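Local coordinates for NolR (Sinorhizobium fredii, PDB 4OMZ), which binds DNA as an ArsR-type helix-turn-helix transcription regulator and controls the expression of rhizobial nodulation and symbiosis genes, at the interface of chains A and B. Numbering follows the deposited sequence. Chains: chain A/B, NolR.

Contact 1: the interface of chains A and B. Residues chain A 6-8, 12-13; chain B 33, 36-37, 51-52.
The N-terminal segment of chain A, at A:Pro7 and A:Leu8, runs extended past the end of helix 45-52 of chain B before chain A turns into helix 10-26. There the amide N of A:Leu8 donates a hydrogen bond to the carbonyl O of B:Lys51 at 3.2 Å, in the plane of that carbonyl and bent to 148° at the hydrogen, so that the last turn of the helix receives a backbone donor from the other subunit. The A:Leu8 side chain, with CG anti to its carbonyl carbon (chi1 -70°), splits its two methyls between partners. CD2 lies 3.7 Å from CE of B:Lys51, whose aliphatic chain, bent at chi2 (110°), crosses the leucine obliquely. CD1 meets CD2 of B:Leu33 at 3.7 Å, the two leucines sliding past each other in opposite directions. The other methyl of B:Leu33, CD1, approaches the A:His13 imidazole at its edge, in the ring plane, on the ND1 and CE1 side. A:Lys12 and B:Asp36 cross at about a right angle, the ammonium NZ 4.1 Å from the carboxylate OD2, too far for a salt bridge, though the opposite charges would probably attract. Within chain B, the B:Ser37 hydroxyl OG bonds back to O of B:Leu33 at 2.7 Å, from above the carbonyl plane. The patch probably fastens the N-terminal arm of one subunit onto the partner's winged-helix domain in the dimer that ArsR-family regulators typically form.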
loop_
_atom_site.group_PDB
_atom_site.type_symbol
_atom_site.label_atom_id
_atom_site.label_comp_id
_atom_site.label_asym_id
_atom_site.label_seq_id
_atom_site.Cartn_x
_atom_site.Cartn_y
_atom_site.Cartn_z
ATOM N N GLN A 6 8.967 26.096 -4.306
ATOM C CA GLN A 6 8.896 25.389 -5.579
ATOM C C GLN A 6 8.076 24.091 -5.467
ATOM O O GLN A 6 8.479 23.146 -4.781
ATOM C CB GLN A 6 10.314 25.092 -6.081
ATOM C CG GLN A 6 11.197 24.406 -5.037
ATOM C CD GLN A 6 12.595 24.097 -5.535
ATOM O OE1 GLN A 6 13.112 24.753 -6.443
ATOM N NE2 GLN A 6 13.206 23.068 -4.956
ATOM N N PRO A 7 6.898 24.058 -6.115
ATOM C CA PRO A 7 6.067 22.847 -6.186
ATOM C C PRO A 7 6.744 21.658 -6.876
ATOM O O PRO A 7 7.771 21.818 -7.538
ATOM C CB PRO A 7 4.844 23.310 -6.984
ATOM C CG PRO A 7 4.792 24.782 -6.772
ATOM C CD PRO A 7 6.223 25.221 -6.714
ATOM N N LEU A 8 6.166 20.473 -6.698
ATOM C CA LEU A 8 6.687 19.247 -7.301
ATOM C C LEU A 8 6.322 19.172 -8.785
ATOM O O LEU A 8 5.237 19.599 -9.177
ATOM C CB LEU A 8 6.162 18.016 -6.557
ATOM C CG LEU A 8 6.722 17.807 -5.146
ATOM C CD1 LEU A 8 5.898 16.790 -4.375
ATOM C CD2 LEU A 8 8.184 17.388 -5.200
ATOM N N LYS A 12 6.308 13.785 -11.102
ATOM C CA LYS A 12 6.258 13.126 -9.790
ATOM C C LYS A 12 4.829 12.947 -9.286
ATOM O O LYS A 12 4.521 12.063 -8.492
ATOM C CB LYS A 12 7.118 13.900 -8.798
ATOM C CG LYS A 12 8.569 13.909 -9.248
ATOM C CD LYS A 12 9.519 14.617 -8.286
ATOM C CE LYS A 12 10.341 13.586 -7.506
ATOM N NZ LYS A 12 10.838 14.080 -6.185
ATOM N N HIS A 13 3.983 13.829 -9.779
ATOM C CA HIS A 13 2.542 13.844 -9.588
ATOM C C HIS A 13 1.869 12.653 -10.287
ATOM O O HIS A 13 1.020 11.929 -9.708
ATOM C CB HIS A 13 2.120 15.214 -10.128
ATOM C CG HIS A 13 1.908 16.241 -9.064
ATOM N ND1 HIS A 13 2.007 15.932 -7.734
ATOM C CD2 HIS A 13 1.905 17.595 -9.126
ATOM C CE1 HIS A 13 1.843 17.027 -7.015
ATOM N NE2 HIS A 13 1.834 18.054 -7.837
ATOM N N LEU B 33 3.326 11.853 -2.009
ATOM C CA LEU B 33 4.124 13.064 -2.208
ATOM C C LEU B 33 4.484 13.723 -0.879
ATOM O O LEU B 33 5.629 14.144 -0.664
ATOM C CB LEU B 33 3.367 14.038 -3.086
ATOM C CG LEU B 33 3.159 13.512 -4.497
ATOM C CD1 LEU B 33 2.199 14.428 -5.134
ATOM C CD2 LEU B 33 4.463 13.496 -5.285
ATOM N N ASP B 36 7.075 11.550 0.929
ATOM C CA ASP B 36 8.330 11.690 0.199
ATOM C C ASP B 36 9.013 12.985 0.634
ATOM O O ASP B 36 10.204 12.995 0.942
ATOM C CB ASP B 36 8.099 11.664 -1.310
ATOM C CG ASP B 36 9.295 11.124 -2.068
ATOM O OD1 ASP B 36 9.650 9.949 -1.842
ATOM O OD2 ASP B 36 9.883 11.868 -2.883
ATOM N N SER B 37 8.257 14.080 0.622
ATOM C CA SER B 37 8.771 15.382 1.044
ATOM C C SER B 37 9.213 15.415 2.511
ATOM O O SER B 37 10.277 15.944 2.834
ATOM C CB SER B 37 7.711 16.457 0.816
ATOM O OG SER B 37 7.184 16.356 -0.494
ATOM N N LYS B 51 4.168 22.770 -1.661
ATOM C CA LYS B 51 5.007 21.775 -2.315
ATOM C C LYS B 51 4.195 20.645 -2.935
ATOM O O LYS B 51 4.463 20.212 -4.058
ATOM C CB LYS B 51 6.001 21.200 -1.299
ATOM C CG LYS B 51 6.872 20.069 -1.814
ATOM C CD LYS B 51 8.323 20.513 -1.959
ATOM C CE LYS B 51 9.233 19.335 -2.289
ATOM N NZ LYS B 51 10.640 19.599 -1.888
ATOM N N VAL B 52 3.169 20.209 -2.217
ATOM C CA VAL B 52 2.369 19.065 -2.627
ATOM C C VAL B 52 1.191 19.531 -3.491
ATOM O O VAL B 52 0.510 18.735 -4.141
ATOM C CB VAL B 52 1.913 18.284 -1.364
ATOM C CG1 VAL B 52 0.793 17.294 -1.651
ATOM C CG2 VAL B 52 3.110 17.574 -0.752
#

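Contact 2: the interface of chains A and B. Residues chain A 27-29, 32-33, 97, 101; chain B 12, 16-17, 19-20.
Helix 10-26 of chain B lies against the start of helix 29-40 of chain A and the end of helix 88-101, in the ArsR-type winged-helix fold, where terminal helices commonly build the dimer. The packing is largely apolar; N and O atoms of the two chains stay beyond bonding reach of each other. Small residues, B:Ala16, B:Ala19 and B:Ala20, probably allow the close approach of the helix. The methyl CB of B:Ala20 sits over the first turn of the chain A helix, 3.6 Å from CD of the A:Pro29 pyrrolidine ring. CB of that ring is turned to the B:Ala16 backbone, 3.7 Å from its carbonyl O, while A:Pro29 and B:Glu17 lie side by side and point the same way. The glutamate, with CG anti to its backbone N (chi1 -167°) and bent at chi2, brings OE1 to 4.0 Å from CG of the proline. One turn further on, A:Leu33 has CG anti to its carbonyl carbon (chi1 -65°) and sends CD2 to the helix, 3.6 Å from CB of B:Ala16 and equally near O of B:Lys12. An alanine here would remove CG and both methyls and would probably lose the packing on B:Ala16 and B:Lys12, loosening this end of the contact. On the other flank, CD2 of A:Leu32 touches CB of B:Ala19 at 3.8 Å. The same alanine meets the A:Tyr101 ring through that ring's CE2 atom, 3.8 Å from the alanine CA, while A:Leu97 CD2 lies in plane at the tyrosine ring's edge and probably helps to steady it. Together these residues bury a close helix-to-helix surface that probably joins the subunits of the dimer through shape and apolar packing.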
loop_
_atom_site.group_PDB
_atom_site.type_symbol
_atom_site.label_atom_id
_atom_site.label_comp_id
_atom_site.label_asym_id
_atom_site.label_seq_id
_atom_site.Cartn_x
_atom_site.Cartn_y
_atom_site.Cartn_z
ATOM N N ALA A 27 -3.452 -2.522 -0.830
ATOM C CA ALA A 27 -3.815 -2.016 0.496
ATOM C C ALA A 27 -5.208 -2.473 0.924
ATOM O O ALA A 27 -6.070 -1.659 1.256
ATOM C CB ALA A 27 -3.726 -0.496 0.534
ATOM N N ASN A 28 -5.418 -3.783 0.903
ATOM C CA ASN A 28 -6.649 -4.385 1.389
ATOM C C ASN A 28 -6.304 -5.720 2.039
ATOM O O ASN A 28 -5.516 -6.487 1.485
ATOM C CB ASN A 28 -7.644 -4.565 0.243
ATOM C CG ASN A 28 -8.943 -5.208 0.689
ATOM O OD1 ASN A 28 -9.081 -6.435 0.697
ATOM N ND2 ASN A 28 -9.910 -4.377 1.054
ATOM N N PRO A 29 -6.871 -5.996 3.225
ATOM C CA PRO A 29 -6.477 -7.199 3.974
ATOM C C PRO A 29 -6.774 -8.493 3.216
ATOM O O PRO A 29 -5.945 -9.416 3.193
ATOM C CB PRO A 29 -7.313 -7.108 5.257
ATOM C CG PRO A 29 -8.434 -6.182 4.930
ATOM C CD PRO A 29 -7.897 -5.212 3.933
ATOM N N LEU A 32 -4.404 -8.780 0.404
ATOM C CA LEU A 32 -3.096 -9.116 0.946
ATOM C C LEU A 32 -2.986 -10.622 1.193
ATOM O O LEU A 32 -1.981 -11.252 0.833
ATOM C CB LEU A 32 -2.858 -8.333 2.234
ATOM C CG LEU A 32 -1.546 -7.573 2.384
ATOM C CD1 LEU A 32 -1.138 -6.935 1.069
ATOM C CD2 LEU A 32 -1.704 -6.509 3.456
ATOM N N LEU A 33 -4.033 -11.199 1.786
ATOM C CA LEU A 33 -4.081 -12.641 2.040
ATOM C C LEU A 33 -4.088 -13.440 0.729
ATOM O O LEU A 33 -3.401 -14.467 0.595
ATOM C CB LEU A 33 -5.306 -12.989 2.887
ATOM C CG LEU A 33 -5.300 -12.408 4.304
ATOM C CD1 LEU A 33 -6.635 -12.636 4.987
ATOM C CD2 LEU A 33 -4.168 -13.002 5.132
ATOM N N LEU A 97 6.854 -5.534 4.056
ATOM C CA LEU A 97 5.930 -5.816 5.153
ATOM C C LEU A 97 6.467 -6.919 6.046
ATOM O O LEU A 97 6.301 -6.882 7.258
ATOM C CB LEU A 97 4.550 -6.193 4.615
ATOM C CG LEU A 97 3.799 -5.030 3.964
ATOM C CD1 LEU A 97 2.445 -5.477 3.419
ATOM C CD2 LEU A 97 3.641 -3.881 4.959
ATOM N N TYR A 101 6.931 -6.244 9.999
ATOM C CA TYR A 101 6.060 -6.941 10.948
ATOM C C TYR A 101 6.576 -8.321 11.351
ATOM O O TYR A 101 5.966 -8.995 12.184
ATOM C CB TYR A 101 4.652 -7.086 10.368
ATOM C CG TYR A 101 3.917 -5.782 10.171
ATOM C CD1 TYR A 101 3.428 -5.059 11.256
ATOM C CD2 TYR A 101 3.689 -5.283 8.898
ATOM C CE1 TYR A 101 2.746 -3.863 11.071
ATOM C CE2 TYR A 101 3.011 -4.094 8.704
ATOM C CZ TYR A 101 2.542 -3.388 9.788
ATOM O OH TYR A 101 1.868 -2.210 9.571
ATOM N N LYS B 12 -3.477 -14.575 11.118
ATOM C CA LYS B 12 -2.987 -14.055 9.844
ATOM C C LYS B 12 -3.972 -13.030 9.284
ATOM O O LYS B 12 -3.579 -12.089 8.586
ATOM C CB LYS B 12 -2.751 -15.184 8.836
ATOM C CG LYS B 12 -1.649 -16.150 9.236
ATOM C CD LYS B 12 -1.483 -17.267 8.224
ATOM C CE LYS B 12 -0.205 -18.062 8.476
ATOM N NZ LYS B 12 -0.341 -19.486 8.026
ATOM N N ALA B 16 -2.986 -9.220 8.559
ATOM C CA ALA B 16 -3.346 -8.635 7.277
ATOM C C ALA B 16 -4.114 -7.334 7.476
ATOM O O ALA B 16 -3.938 -6.382 6.717
ATOM C CB ALA B 16 -4.161 -9.614 6.453
ATOM N N GLU B 17 -4.941 -7.279 8.514
ATOM C CA GLU B 17 -5.717 -6.071 8.764
ATOM C C GLU B 17 -4.809 -4.915 9.166
ATOM O O GLU B 17 -4.974 -3.786 8.686
ATOM C CB GLU B 17 -6.764 -6.316 9.852
ATOM C CG GLU B 17 -7.816 -5.219 9.955
ATOM C CD GLU B 17 -9.025 -5.478 9.069
ATOM O OE1 GLU B 17 -9.352 -6.663 8.842
ATOM O OE2 GLU B 17 -9.644 -4.498 8.597
ATOM N N ALA B 19 -1.439 -4.623 8.514
ATOM C CA ALA B 19 -0.589 -4.301 7.372
ATOM C C ALA B 19 -1.351 -3.478 6.330
ATOM O O ALA B 19 -0.829 -2.494 5.785
ATOM C CB ALA B 19 -0.043 -5.575 6.751
ATOM N N ALA B 20 -2.591 -3.878 6.072
ATOM C CA ALA B 20 -3.428 -3.177 5.109
ATOM C C ALA B 20 -3.807 -1.782 5.613
ATOM O O ALA B 20 -3.993 -0.862 4.811
ATOM C CB ALA B 20 -4.670 -3.987 4.800
#

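Contact 1 and contact 2, in the copies given, lie about 28 Å apart between the centres of their C-alpha atoms. They share two elements with the chains exchanged: helix 10-26 of one subunit and the helix starting at residue 29 of the other. Contact 1 adds the N-terminal segment and helix 45-52, contact 2 helix 88-101. Through the two-fold axis, the twin of contact 1 falls beside contact 2, sharing B:Lys12 and A:Leu33, so one helix 10-26 is held from its first turns to its middle. This reciprocal embrace probably sets the relative placement of the two helix-turn-helix units for DNA binding.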